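Local atomic coordinates of De novo designed switch protein caging a hemagglutinin binder (sCageHA267_1S) (Synthetic construct, PDB entry 7CBC), a protein that is a designed helical switch that cages a hemagglutinin-binding domain and probably serves as the sensing component of a modular biosensor. Residues P50-I53 and R54-K58; I68-A71 and E72-D76; A109-Q112 and D113-R117; L153-A156 and K157-S160; F285-S288 and E289-K293. All blocks are in the same frame, centred on the assembly; numbering follows the deposited sequence.

Interaction 1. Residues P50-I53 and R54-K58; sequences PKRI and RDEIK
Arg54 curls back over Pro50 and Ile53 in the first turn of helix 50-93. Arg54 CB lies 3.8 Å from Pro50 O. CG of Arg54, set beside the backbone N by chi1 of -53°, comes closer, 3.1 Å from the same Pro50 O, which also takes a weak bond from Arg54 N. A bend at chi2 brings CD of Arg54 to 4.2 Å from CG1 of Ile53. The bend at chi3 then turns the guanidinium so that CG1 of Ile57 lies at its edge, in its plane; the charged end forms its salt bridge with Glu138 of helix 99-142. Proline suits the opening turn, where its missing N-H costs no helical bond, and the isoleucines face the neighbouring helices, Ile53 on Val141 and Ile57 on Ile134 and Val137. On the outer side Lys51 NZ makes a long salt bridge of 3.8 Å to Asp55 OD2, while Lys58 NZ stands 4.0 Å from Asp55 OD1, also long. Arg52 NE is 4.1 Å from Glu56 OE2, but no N-H points at the oxygen. The outer charges are thus held by long, loosely directed attractions, one carboxylate facing two lysines, while the backbone supplies the ordinary helical bonds.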
loop_
_atom_site.group_PDB
_atom_site.type_symbol
_atom_site.label_atom_id
_atom_site.label_comp_id
_atom_site.label_asym_id
_atom_site.label_seq_id
_atom_site.Cartn_x
_atom_site.Cartn_y
_atom_site.Cartn_z
ATOM N N PRO A 50 12.983 24.736 27.610
ATOM C CA PRO A 50 12.086 25.241 26.553
ATOM C C PRO A 50 12.789 25.462 25.225
ATOM O O PRO A 50 12.190 25.210 24.166
ATOM C CB PRO A 50 11.572 26.552 27.146
ATOM C CG PRO A 50 12.539 26.947 28.186
ATOM C CD PRO A 50 13.310 25.752 28.641
ATOM N N LYS A 51 14.045 25.952 25.254
ATOM C CA LYS A 51 14.806 26.164 24.024
ATOM C C LYS A 51 15.119 24.848 23.330
ATOM O O LYS A 51 15.163 24.783 22.094
ATOM C CB LYS A 51 16.096 26.913 24.348
ATOM C CG LYS A 51 16.915 27.359 23.148
ATOM C CD LYS A 51 16.193 28.462 22.395
ATOM C CE LYS A 51 17.143 29.173 21.463
ATOM N NZ LYS A 51 17.987 28.181 20.754
ATOM N N ARG A 52 15.343 23.794 24.107
ATOM C CA ARG A 52 15.739 22.517 23.538
ATOM C C ARG A 52 14.554 21.786 22.923
ATOM O O ARG A 52 14.658 21.258 21.812
ATOM C CB ARG A 52 16.398 21.657 24.611
ATOM C CG ARG A 52 16.741 20.265 24.156
ATOM C CD ARG A 52 17.741 19.613 25.080
ATOM N NE ARG A 52 17.384 18.218 25.305
ATOM C CZ ARG A 52 18.081 17.377 26.060
ATOM N NH1 ARG A 52 19.189 17.790 26.663
ATOM N NH2 ARG A 52 17.672 16.119 26.205
ATOM N N ILE A 53 13.418 21.754 23.623
ATOM C CA ILE A 53 12.261 21.029 23.114
ATOM C C ILE A 53 11.791 21.617 21.792
ATOM O O ILE A 53 11.360 20.880 20.898
ATOM C CB ILE A 53 11.134 21.010 24.163
ATOM C CG1 ILE A 53 10.720 22.438 24.542
ATOM C CG2 ILE A 53 11.572 20.205 25.388
ATOM C CD1 ILE A 53 9.399 22.525 25.281
ATOM N N ARG A 54 11.886 22.935 21.623
ATOM C CA ARG A 54 11.491 23.508 20.343
ATOM C C ARG A 54 12.447 23.096 19.229
ATOM O O ARG A 54 12.026 22.974 18.075
ATOM C CB ARG A 54 11.405 25.029 20.436
ATOM C CG ARG A 54 10.518 25.536 21.575
ATOM C CD ARG A 54 9.123 24.905 21.570
ATOM N NE ARG A 54 8.362 25.227 20.361
ATOM C CZ ARG A 54 7.968 24.332 19.462
ATOM N NH1 ARG A 54 8.250 23.048 19.631
ATOM N NH2 ARG A 54 7.283 24.722 18.395
ATOM N N ASP A 55 13.722 22.861 19.560
ATOM C CA ASP A 55 14.705 22.447 18.561
ATOM C C ASP A 55 14.495 20.998 18.142
ATOM O O ASP A 55 14.654 20.656 16.963
ATOM C CB ASP A 55 16.126 22.631 19.108
ATOM C CG ASP A 55 16.621 24.065 18.998
ATOM O OD1 ASP A 55 16.285 24.732 17.993
ATOM O OD2 ASP A 55 17.358 24.516 19.911
ATOM N N GLU A 56 14.162 20.128 19.097
ATOM C CA GLU A 56 13.980 18.723 18.765
ATOM C C GLU A 56 12.638 18.491 18.085
ATOM O O GLU A 56 12.520 17.612 17.225
ATOM C CB GLU A 56 14.119 17.861 20.017
ATOM C CG GLU A 56 15.458 18.026 20.710
ATOM C CD GLU A 56 16.302 16.762 20.638
ATOM O OE1 GLU A 56 16.136 16.012 19.651
ATOM O OE2 GLU A 56 17.131 16.551 21.548
ATOM N N ILE A 57 11.616 19.263 18.456
ATOM C CA ILE A 57 10.359 19.230 17.714
ATOM C C ILE A 57 10.591 19.644 16.263
ATOM O O ILE A 57 10.155 18.958 15.330
ATOM C CB ILE A 57 9.302 20.117 18.394
ATOM C CG1 ILE A 57 8.813 19.471 19.694
ATOM C CG2 ILE A 57 8.124 20.381 17.457
ATOM C CD1 ILE A 57 7.801 18.389 19.498
ATOM N N LYS A 58 11.293 20.763 16.050
ATOM C CA LYS A 58 11.586 21.194 14.685
ATOM C C LYS A 58 12.338 20.115 13.910
ATOM O O LYS A 58 12.063 19.882 12.724
ATOM C CB LYS A 58 12.399 22.491 14.694
ATOM C CG LYS A 58 12.726 23.019 13.287
ATOM C CD LYS A 58 13.921 23.969 13.274
ATOM C CE LYS A 58 13.990 24.799 14.561
ATOM N NZ LYS A 58 14.869 26.006 14.476
#

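Interaction 2. Residues I68-A71 and E72-D76; sequences IRRA and EKEID
Ile68 meets Glu72 one turn later: its CG2 methyl lies 3.6 Å from OE2, and its carbonyl O accepts the backbone N of Glu72 at 2.8 Å. Glu72 holds CG beside its own backbone N (chi1 -65°) and is extended beyond it, which carries the carboxylate back along the helix toward the isoleucine; CG passes 3.2 Å from Ile68 O on the way. Arg69 follows on the exposed side. Its carbonyl takes a more bent bond from Lys73 N (3.2 Å, 138° at the hydrogen), while its guanidinium turns to Glu66 and the Lys73 amine to Asp77, so that each charge is paired along the same helix. Arg70 approaches Glu74 without a salt bridge: NH1 is 4.1 Å from CG, and the guanidinium and carboxylate planes stand 86° apart, an arrangement that probably offers only a general attraction between opposite charges and no aligned pair. Ala71, the last of the four, contributes a methyl small enough for a buried position, and its carbonyl accepts Ile75 N at 3.2 Å. Isoleucine and alanine thus mark the inner stripe of an amphipathic helix, with long charged chains outside. That stripe faces two neighbours: Ala71 packs on Leu26 of helix 3-46 and Leu123 of helix 99-142, Ile75 touches Leu22 and Lys120 of the same two helices, and Ile68 rests on Ala127.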
loop_
_atom_site.group_PDB
_atom_site.type_symbol
_atom_site.label_atom_id
_atom_site.label_comp_id
_atom_site.label_asym_id
_atom_site.label_seq_id
_atom_site.Cartn_x
_atom_site.Cartn_y
_atom_site.Cartn_z
ATOM N N ILE A 68 8.344 11.976 4.147
ATOM C CA ILE A 68 7.103 12.057 3.393
ATOM C C ILE A 68 7.367 12.528 1.966
ATOM O O ILE A 68 6.820 11.973 1.002
ATOM C CB ILE A 68 6.112 12.961 4.144
ATOM C CG1 ILE A 68 5.480 12.167 5.293
ATOM C CG2 ILE A 68 5.048 13.520 3.224
ATOM C CD1 ILE A 68 5.046 13.016 6.452
ATOM N N ARG A 69 8.234 13.532 1.803
ATOM C CA ARG A 69 8.559 14.009 0.460
ATOM C C ARG A 69 9.244 12.929 -0.372
ATOM O O ARG A 69 9.032 12.855 -1.589
ATOM C CB ARG A 69 9.426 15.265 0.547
ATOM C CG ARG A 69 9.942 15.758 -0.792
ATOM C CD ARG A 69 11.170 16.674 -0.654
ATOM N NE ARG A 69 12.411 15.927 -0.429
ATOM C CZ ARG A 69 12.990 15.139 -1.335
ATOM N NH1 ARG A 69 12.449 14.983 -2.534
ATOM N NH2 ARG A 69 14.114 14.501 -1.040
ATOM N N ARG A 70 10.057 12.079 0.247
ATOM C CA ARG A 70 10.686 11.023 -0.534
ATOM C C ARG A 70 9.701 9.887 -0.830
ATOM O O ARG A 70 9.791 9.249 -1.882
ATOM C CB ARG A 70 11.939 10.534 0.196
ATOM C CG ARG A 70 12.419 9.172 -0.216
ATOM C CD ARG A 70 12.999 8.430 0.963
ATOM N NE ARG A 70 11.990 8.371 2.007
ATOM C CZ ARG A 70 10.879 7.640 1.952
ATOM N NH1 ARG A 70 10.601 6.838 0.900
ATOM N NH2 ARG A 70 10.035 7.714 2.965
ATOM N N ALA A 71 8.721 9.646 0.050
ATOM C CA ALA A 71 7.652 8.700 -0.277
ATOM C C ALA A 71 6.734 9.236 -1.371
ATOM O O ALA A 71 6.224 8.456 -2.182
ATOM C CB ALA A 71 6.834 8.353 0.974
ATOM N N GLU A 72 6.504 10.553 -1.419
ATOM C CA GLU A 72 5.801 11.127 -2.565
ATOM C C GLU A 72 6.567 10.900 -3.861
ATOM O O GLU A 72 5.956 10.748 -4.925
ATOM C CB GLU A 72 5.566 12.621 -2.358
ATOM C CG GLU A 72 4.644 12.923 -1.211
ATOM C CD GLU A 72 4.569 14.404 -0.877
ATOM O OE1 GLU A 72 5.287 15.218 -1.508
ATOM O OE2 GLU A 72 3.792 14.745 0.038
ATOM N N LYS A 73 7.902 10.881 -3.783
ATOM C CA LYS A 73 8.733 10.630 -4.956
ATOM C C LYS A 73 8.593 9.193 -5.441
ATOM O O LYS A 73 8.565 8.947 -6.649
ATOM C CB LYS A 73 10.195 10.949 -4.630
ATOM C CG LYS A 73 11.187 10.747 -5.778
ATOM C CD LYS A 73 10.980 11.782 -6.880
ATOM C CE LYS A 73 12.194 11.888 -7.803
ATOM N NZ LYS A 73 12.693 10.559 -8.277
ATOM N N GLU A 74 8.523 8.223 -4.519
ATOM C CA GLU A 74 8.311 6.834 -4.930
ATOM C C GLU A 74 6.972 6.668 -5.636
ATOM O O GLU A 74 6.856 5.881 -6.578
ATOM C CB GLU A 74 8.385 5.892 -3.722
ATOM C CG GLU A 74 9.742 5.848 -2.975
ATOM C CD GLU A 74 10.704 4.807 -3.545
ATOM O OE1 GLU A 74 10.900 4.781 -4.781
ATOM O OE2 GLU A 74 11.257 4.004 -2.758
ATOM N N ILE A 75 5.942 7.385 -5.183
ATOM C CA ILE A 75 4.640 7.302 -5.847
ATOM C C ILE A 75 4.727 7.864 -7.260
ATOM O O ILE A 75 4.203 7.280 -8.215
ATOM C CB ILE A 75 3.564 8.035 -5.024
ATOM C CG1 ILE A 75 3.281 7.293 -3.721
ATOM C CG2 ILE A 75 2.273 8.155 -5.817
ATOM C CD1 ILE A 75 2.138 7.882 -2.939
ATOM N N ASP A 76 5.364 9.026 -7.403
ATOM C CA ASP A 76 5.514 9.656 -8.709
ATOM C C ASP A 76 6.459 8.866 -9.591
ATOM O O ASP A 76 6.280 8.827 -10.811
ATOM C CB ASP A 76 6.020 11.091 -8.532
ATOM C CG ASP A 76 6.399 11.747 -9.850
ATOM O OD1 ASP A 76 5.474 12.165 -10.590
ATOM O OD2 ASP A 76 7.620 11.845 -10.139
#

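Interaction 3. Residues A109-Q112 and D113-R117; sequences AETQ and DLNLR
Gln112 OE1 accepts a hydrogen bond from Asn115 ND2 at 3.2 Å, almost straight at 174°. The acceptor lies in the amide plane of Asn115, whereas the donor is tilted 30° from the carbonyl plane of Gln112. The glutamine can turn to its neighbour because CG lies anti to the backbone N (chi1 -179°) and the chain bends at the next torsion. Its other end is held by helices beyond: NE2 bonds to Ser82 OG and Asn19 OD1, while Asn115 OD1 receives Gln211 NE2. On the outer side Arg117 NE bonds to Asp113 OD1 at 2.8 Å in a salt bridge, meeting the carboxylate on its syn side. Thr111, whose hydroxyl bonds to Ala107 O, sets its CG2 methyl 4.0 Å from Asn115 ND2 as the two side chains point the same way. Leu116 crosses the glutamine, with CG 4.2 Å from NE2, and packs on Ala79; Leu114 leans instead on Ile181 of helix 146-190. Amides suit this buried position because each both donates and accepts. Their bonds tie helix 99-142 to helices 3-46, 50-93 and 195-239, and such directional demands probably help specify how the helices pair inside a largely apolar bundle.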
loop_
_atom_site.group_PDB
_atom_site.type_symbol
_atom_site.label_atom_id
_atom_site.label_comp_id
_atom_site.label_asym_id
_atom_site.label_seq_id
_atom_site.Cartn_x
_atom_site.Cartn_y
_atom_site.Cartn_z
ATOM N N ALA A 109 -5.458 0.569 -17.755
ATOM C CA ALA A 109 -4.923 1.899 -17.485
ATOM C C ALA A 109 -5.776 2.635 -16.465
ATOM O O ALA A 109 -5.242 3.236 -15.525
ATOM C CB ALA A 109 -4.810 2.701 -18.781
ATOM N N GLU A 110 -7.103 2.602 -16.624
ATOM C CA GLU A 110 -7.971 3.251 -15.642
ATOM C C GLU A 110 -7.797 2.649 -14.262
ATOM O O GLU A 110 -7.855 3.359 -13.245
ATOM C CB GLU A 110 -9.434 3.113 -16.036
ATOM C CG GLU A 110 -9.940 4.016 -17.122
ATOM C CD GLU A 110 -11.428 3.816 -17.303
ATOM O OE1 GLU A 110 -12.200 4.210 -16.397
ATOM O OE2 GLU A 110 -11.823 3.221 -18.324
ATOM N N THR A 111 -7.670 1.326 -14.198
ATOM C CA THR A 111 -7.547 0.683 -12.898
ATOM C C THR A 111 -6.228 1.064 -12.237
ATOM O O THR A 111 -6.190 1.385 -11.040
ATOM C CB THR A 111 -7.678 -0.836 -13.055
ATOM O OG1 THR A 111 -9.038 -1.168 -13.366
ATOM C CG2 THR A 111 -7.323 -1.516 -11.780
ATOM N N GLN A 112 -5.143 1.089 -13.012
ATOM C CA GLN A 112 -3.866 1.453 -12.422
ATOM C C GLN A 112 -3.857 2.897 -11.950
ATOM O O GLN A 112 -3.225 3.212 -10.944
ATOM C CB GLN A 112 -2.738 1.193 -13.412
ATOM C CG GLN A 112 -1.357 1.514 -12.893
ATOM C CD GLN A 112 -0.975 0.738 -11.645
ATOM O OE1 GLN A 112 -1.723 -0.113 -11.152
ATOM N NE2 GLN A 112 0.207 1.039 -11.118
ATOM N N ASP A 113 -4.565 3.789 -12.638
ATOM C CA ASP A 113 -4.616 5.156 -12.146
ATOM C C ASP A 113 -5.360 5.228 -10.819
ATOM O O ASP A 113 -4.983 6.014 -9.939
ATOM C CB ASP A 113 -5.253 6.067 -13.190
ATOM C CG ASP A 113 -5.208 7.527 -12.788
ATOM O OD1 ASP A 113 -6.245 8.039 -12.323
ATOM O OD2 ASP A 113 -4.137 8.158 -12.929
ATOM N N LEU A 114 -6.399 4.403 -10.642
ATOM C CA LEU A 114 -7.061 4.329 -9.338
ATOM C C LEU A 114 -6.085 3.903 -8.253
ATOM O O LEU A 114 -6.050 4.489 -7.160
ATOM C CB LEU A 114 -8.227 3.343 -9.381
ATOM C CG LEU A 114 -9.476 3.651 -10.192
ATOM C CD1 LEU A 114 -10.463 2.512 -9.978
ATOM C CD2 LEU A 114 -10.073 4.986 -9.769
ATOM N N ASN A 115 -5.297 2.859 -8.529
ATOM C CA ASN A 115 -4.362 2.362 -7.527
ATOM C C ASN A 115 -3.390 3.452 -7.090
ATOM O O ASN A 115 -3.096 3.585 -5.900
ATOM C CB ASN A 115 -3.620 1.142 -8.071
ATOM C CG ASN A 115 -4.549 -0.028 -8.317
ATOM O OD1 ASN A 115 -5.550 -0.199 -7.621
ATOM N ND2 ASN A 115 -4.233 -0.832 -9.316
ATOM N N LEU A 116 -2.911 4.265 -8.034
ATOM C CA LEU A 116 -1.971 5.333 -7.696
ATOM C C LEU A 116 -2.638 6.421 -6.861
ATOM O O LEU A 116 -2.100 6.836 -5.829
ATOM C CB LEU A 116 -1.373 5.912 -8.978
ATOM C CG LEU A 116 -0.476 4.895 -9.677
ATOM C CD1 LEU A 116 0.138 5.456 -10.950
ATOM C CD2 LEU A 116 0.601 4.446 -8.719
ATOM N N ARG A 117 -3.825 6.879 -7.271
ATOM C CA ARG A 117 -4.550 7.857 -6.462
ATOM C C ARG A 117 -4.847 7.331 -5.063
ATOM O O ARG A 117 -4.833 8.099 -4.090
ATOM C CB ARG A 117 -5.839 8.270 -7.175
ATOM C CG ARG A 117 -5.554 9.071 -8.431
ATOM C CD ARG A 117 -6.727 9.126 -9.404
ATOM N NE ARG A 117 -6.446 10.081 -10.473
ATOM C CZ ARG A 117 -6.662 11.388 -10.358
ATOM N NH1 ARG A 117 -7.169 11.872 -9.227
ATOM N NH2 ARG A 117 -6.367 12.211 -11.360
#

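Interaction 4. Residues L153-A156 and K157-S160; sequences LEHA and KRRS
Ala156 O receives two donors from Ser160: the backbone N at 2.9 Å and the hydroxyl OG at 2.7 Å, arriving from opposite faces of the carbonyl plane. With chi1 at -71° the hydroxyl lies beside its own backbone N and folds back onto the preceding turn, where it spends its proton on that carbonyl. Ser160 OG in turn accepts from Gln229 NE2 of helix 195-239, so this buried hydroxyl is used both as donor and as acceptor. Serine is small enough to sit here against Leu129 and Leu233. The earlier carbonyls are each served by the regular helical bond: Leu153 O by Lys157 N, Glu154 O by Arg158 N at 3.0 Å, and His155 O by Arg159 N at 2.9 Å and nearly straight, 173°. Outside, contacts are looser. The imidazole of His155 is touched by two arginines, obliquely in both cases, with CE1 3.8 Å from Arg159 CG and CD2 4.0 Å from Arg158 NH2, and the ring is 71° from the Arg158 guanidinium plane. Glu154 turns its OE2 to Arg150 in a salt bridge. Long polar chains suit this outer face, while Leu153 and Ala156 pack on Leu236 and Leu233. A polar residue set into a leucine- and alanine-lined interface and bonded across to a glutamine is an arrangement found in designed helical bundles with buried hydrogen-bond networks.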
loop_
_atom_site.group_PDB
_atom_site.type_symbol
_atom_site.label_atom_id
_atom_site.label_comp_id
_atom_site.label_asym_id
_atom_site.label_seq_id
_atom_site.Cartn_x
_atom_site.Cartn_y
_atom_site.Cartn_z
ATOM N N LEU A 153 -5.560 15.174 24.385
ATOM C CA LEU A 153 -5.573 13.767 23.998
ATOM C C LEU A 153 -6.878 13.395 23.294
ATOM O O LEU A 153 -6.869 12.700 22.268
ATOM C CB LEU A 153 -5.358 12.889 25.227
ATOM C CG LEU A 153 -3.964 12.948 25.858
ATOM C CD1 LEU A 153 -3.938 12.121 27.128
ATOM C CD2 LEU A 153 -2.908 12.451 24.876
ATOM N N GLU A 154 -8.011 13.840 23.839
ATOM C CA GLU A 154 -9.300 13.574 23.206
ATOM C C GLU A 154 -9.368 14.187 21.816
ATOM O O GLU A 154 -9.971 13.614 20.900
ATOM C CB GLU A 154 -10.431 14.106 24.092
ATOM C CG GLU A 154 -10.653 13.285 25.362
ATOM C CD GLU A 154 -11.242 11.912 25.079
ATOM O OE1 GLU A 154 -12.036 11.798 24.119
ATOM O OE2 GLU A 154 -10.915 10.948 25.810
ATOM N N HIS A 155 -8.749 15.353 21.633
ATOM C CA HIS A 155 -8.733 15.959 20.309
ATOM C C HIS A 155 -7.905 15.123 19.337
ATOM O O HIS A 155 -8.318 14.905 18.191
ATOM C CB HIS A 155 -8.199 17.387 20.389
ATOM C CG HIS A 155 -8.242 18.111 19.085
ATOM N ND1 HIS A 155 -7.281 17.944 18.110
ATOM C CD2 HIS A 155 -9.142 18.989 18.582
ATOM C CE1 HIS A 155 -7.584 18.690 17.062
ATOM N NE2 HIS A 155 -8.711 19.333 17.321
ATOM N N ALA A 156 -6.742 14.635 19.788
ATOM C CA ALA A 156 -5.901 13.774 18.959
ATOM C C ALA A 156 -6.611 12.473 18.605
ATOM O O ALA A 156 -6.502 11.982 17.475
ATOM C CB ALA A 156 -4.585 13.476 19.681
ATOM N N LYS A 157 -7.322 11.886 19.568
ATOM C CA LYS A 157 -8.109 10.694 19.289
ATOM C C LYS A 157 -9.151 10.967 18.208
ATOM O O LYS A 157 -9.259 10.216 17.231
ATOM C CB LYS A 157 -8.761 10.204 20.581
ATOM C CG LYS A 157 -9.829 9.136 20.397
ATOM C CD LYS A 157 -10.348 8.689 21.759
ATOM C CE LYS A 157 -11.315 7.525 21.641
ATOM N NZ LYS A 157 -11.688 7.000 22.987
ATOM N N ARG A 158 -9.907 12.060 18.351
ATOM C CA ARG A 158 -10.970 12.353 17.394
ATOM C C ARG A 158 -10.406 12.580 15.998
ATOM O O ARG A 158 -10.883 11.984 15.023
ATOM C CB ARG A 158 -11.789 13.566 17.849
ATOM C CG ARG A 158 -12.490 14.325 16.711
ATOM C CD ARG A 158 -13.273 15.556 17.203
ATOM N NE ARG A 158 -12.538 16.315 18.224
ATOM C CZ ARG A 158 -13.003 16.581 19.443
ATOM N NH1 ARG A 158 -14.215 16.169 19.795
ATOM N NH2 ARG A 158 -12.256 17.257 20.308
ATOM N N ARG A 159 -9.381 13.434 15.881
ATOM C CA ARG A 159 -8.816 13.754 14.572
ATOM C C ARG A 159 -8.169 12.536 13.929
ATOM O O ARG A 159 -8.296 12.339 12.719
ATOM C CB ARG A 159 -7.800 14.886 14.687
ATOM C CG ARG A 159 -8.329 16.229 14.217
ATOM C CD ARG A 159 -8.821 16.144 12.761
ATOM N NE ARG A 159 -7.794 16.503 11.780
ATOM C CZ ARG A 159 -7.920 16.326 10.464
ATOM N NH1 ARG A 159 -9.027 15.789 9.960
ATOM N NH2 ARG A 159 -6.936 16.680 9.646
ATOM N N SER A 160 -7.461 11.725 14.721
ATOM C CA SER A 160 -6.906 10.470 14.230
ATOM C C SER A 160 -7.958 9.631 13.516
ATOM O O SER A 160 -7.745 9.169 12.383
ATOM C CB SER A 160 -6.308 9.673 15.385
ATOM O OG SER A 160 -5.118 10.272 15.854
#

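Interaction 5. Residues F285-S288 and E289-K293; sequences FGYS and EEQIK
Tyr287 and Ile292 make the tight side of this turn, where CB of the tyrosine meets CG1 of the isoleucine at 3.4 Å. The tyrosine ring also reaches Gln291, its CD2 lying 3.5 Å from CB of the glutamine. Beyond, Ile292 fits against Ala279 and Ala283 of helix 274-284 and Val310 of helix 303-315, as a branched aliphatic chain should in a buried place, while the ring of Tyr287 forms a cation-pi pair with Arg6. The polypeptide arrives here from helix 274-284, which Gly286 ends in a Schellman motif; its positive phi of 88° is easily adopted by a residue without a side chain. Ser288 then takes the N-cap of helix 289-298, where its short hydroxyl side chain can fold back to accept an N-H of the first turn, and forms a capping box with Gln291. Ser288 N gives a short, straight bond to Gln291 OE1 (2.7 Å, 173°), and Gln291 N returns a weak one of 3.3 Å to Ser288 OG, which chi1 of 66° puts between the serine backbone N and carbonyl carbon. The helical bond from Ile292 N to Ser288 O measures 2.8 Å. Glu290 belongs to the wetter flank: its OE2 is no nearer than 3.6 Å to Ser288 CB, and a water joins the two residues, lying 2.7 Å from Ser288 OG and donating to Glu290 OE1.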
loop_
_atom_site.group_PDB
_atom_site.type_symbol
_atom_site.label_atom_id
_atom_site.label_comp_id
_atom_site.label_asym_id
_atom_site.label_seq_id
_atom_site.Cartn_x
_atom_site.Cartn_y
_atom_site.Cartn_z
ATOM N N PHE A 285 -4.320 -20.043 -18.563
ATOM C CA PHE A 285 -4.288 -19.662 -19.966
ATOM C C PHE A 285 -3.470 -20.618 -20.834
ATOM O O PHE A 285 -3.339 -20.364 -22.030
ATOM C CB PHE A 285 -3.745 -18.239 -20.118
ATOM C CG PHE A 285 -4.690 -17.176 -19.637
ATOM C CD1 PHE A 285 -5.832 -16.866 -20.363
ATOM C CD2 PHE A 285 -4.439 -16.484 -18.468
ATOM C CE1 PHE A 285 -6.706 -15.892 -19.941
ATOM C CE2 PHE A 285 -5.320 -15.499 -18.032
ATOM C CZ PHE A 285 -6.463 -15.211 -18.778
ATOM N N GLY A 286 -2.910 -21.690 -20.280
ATOM C CA GLY A 286 -2.214 -22.671 -21.091
ATOM C C GLY A 286 -0.742 -22.418 -21.339
ATOM O O GLY A 286 -0.162 -23.041 -22.244
ATOM N N TYR A 287 -0.122 -21.520 -20.579
ATOM C CA TYR A 287 1.312 -21.281 -20.678
ATOM C C TYR A 287 2.094 -22.556 -20.375
ATOM O O TYR A 287 1.707 -23.355 -19.518
ATOM C CB TYR A 287 1.745 -20.195 -19.677
ATOM C CG TYR A 287 1.523 -18.745 -20.090
ATOM C CD1 TYR A 287 0.269 -18.285 -20.491
ATOM C CD2 TYR A 287 2.570 -17.829 -20.047
ATOM C CE1 TYR A 287 0.074 -16.941 -20.854
ATOM C CE2 TYR A 287 2.390 -16.493 -20.410
ATOM C CZ TYR A 287 1.148 -16.048 -20.803
ATOM O OH TYR A 287 0.989 -14.715 -21.140
ATOM N N SER A 288 3.223 -22.721 -21.067
ATOM C CA SER A 288 4.218 -23.725 -20.719
ATOM C C SER A 288 5.104 -23.214 -19.586
ATOM O O SER A 288 5.143 -22.018 -19.293
ATOM C CB SER A 288 5.086 -24.057 -21.922
ATOM O OG SER A 288 5.865 -22.924 -22.282
ATOM N N GLU A 289 5.853 -24.132 -18.964
ATOM C CA GLU A 289 6.694 -23.748 -17.830
ATOM C C GLU A 289 7.694 -22.665 -18.214
ATOM O O GLU A 289 7.884 -21.694 -17.469
ATOM C CB GLU A 289 7.418 -24.965 -17.271
ATOM C CG GLU A 289 6.480 -25.976 -16.635
ATOM C CD GLU A 289 7.205 -26.931 -15.713
ATOM O OE1 GLU A 289 8.453 -26.866 -15.651
ATOM O OE2 GLU A 289 6.529 -27.741 -15.045
ATOM N N GLU A 290 8.335 -22.807 -19.375
ATOM C CA GLU A 290 9.233 -21.762 -19.858
ATOM C C GLU A 290 8.494 -20.440 -20.002
ATOM O O GLU A 290 9.029 -19.377 -19.667
ATOM C CB GLU A 290 9.858 -22.177 -21.197
ATOM C CG GLU A 290 10.248 -23.645 -21.270
ATOM C CD GLU A 290 9.132 -24.547 -21.809
ATOM O OE1 GLU A 290 8.983 -24.652 -23.053
ATOM O OE2 GLU A 290 8.407 -25.158 -20.991
ATOM N N GLN A 291 7.250 -20.487 -20.477
ATOM C CA GLN A 291 6.488 -19.258 -20.644
ATOM C C GLN A 291 6.078 -18.671 -19.301
ATOM O O GLN A 291 6.019 -17.446 -19.149
ATOM C CB GLN A 291 5.266 -19.521 -21.513
ATOM C CG GLN A 291 5.621 -19.787 -22.939
ATOM C CD GLN A 291 4.454 -20.347 -23.714
ATOM O OE1 GLN A 291 3.557 -20.983 -23.148
ATOM N NE2 GLN A 291 4.432 -20.077 -25.008
ATOM N N ILE A 292 5.781 -19.525 -18.321
ATOM C CA ILE A 292 5.452 -19.031 -16.990
ATOM C C ILE A 292 6.682 -18.434 -16.322
ATOM O O ILE A 292 6.610 -17.365 -15.700
ATOM C CB ILE A 292 4.828 -20.154 -16.149
ATOM C CG1 ILE A 292 3.447 -20.485 -16.701
ATOM C CG2 ILE A 292 4.711 -19.726 -14.699
ATOM C CD1 ILE A 292 2.815 -21.686 -16.091
ATOM N N LYS A 293 7.835 -19.098 -16.446
ATOM C CA LYS A 293 9.033 -18.548 -15.819
ATOM C C LYS A 293 9.468 -17.246 -16.486
ATOM O O LYS A 293 9.988 -16.351 -15.807
ATOM C CB LYS A 293 10.163 -19.581 -15.831
ATOM C CG LYS A 293 9.842 -20.833 -15.010
ATOM C CD LYS A 293 11.096 -21.595 -14.587
ATOM C CE LYS A 293 11.525 -21.234 -13.161
ATOM N NZ LYS A 293 12.420 -20.045 -13.091
HETATM O O HOH W 1 7.266 -22.896 -24.617
#

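Overall arrangement
Along the chain the five contacts follow in series. Interactions 1 and 2 share helix 50-93, with centres about 27 Å apart; interaction 3 lies on helix 99-142 and interaction 4 on helix 146-190, each the next helix in sequence. The centres of interactions 2 and 3 are about 17 Å apart and their nearest atoms about 5 Å, where those two helices pack together. Interactions 1 and 4 lie on the same side of the chain's centre. Interaction 5, in the loop after helix 274-284 and the start of helix 289-298, is on the opposite side, about 60 Å from interaction 1 between centres. The long bundle, consistent with the cage, thus carries the compact, probably hemagglutinin-binding, domain near one end.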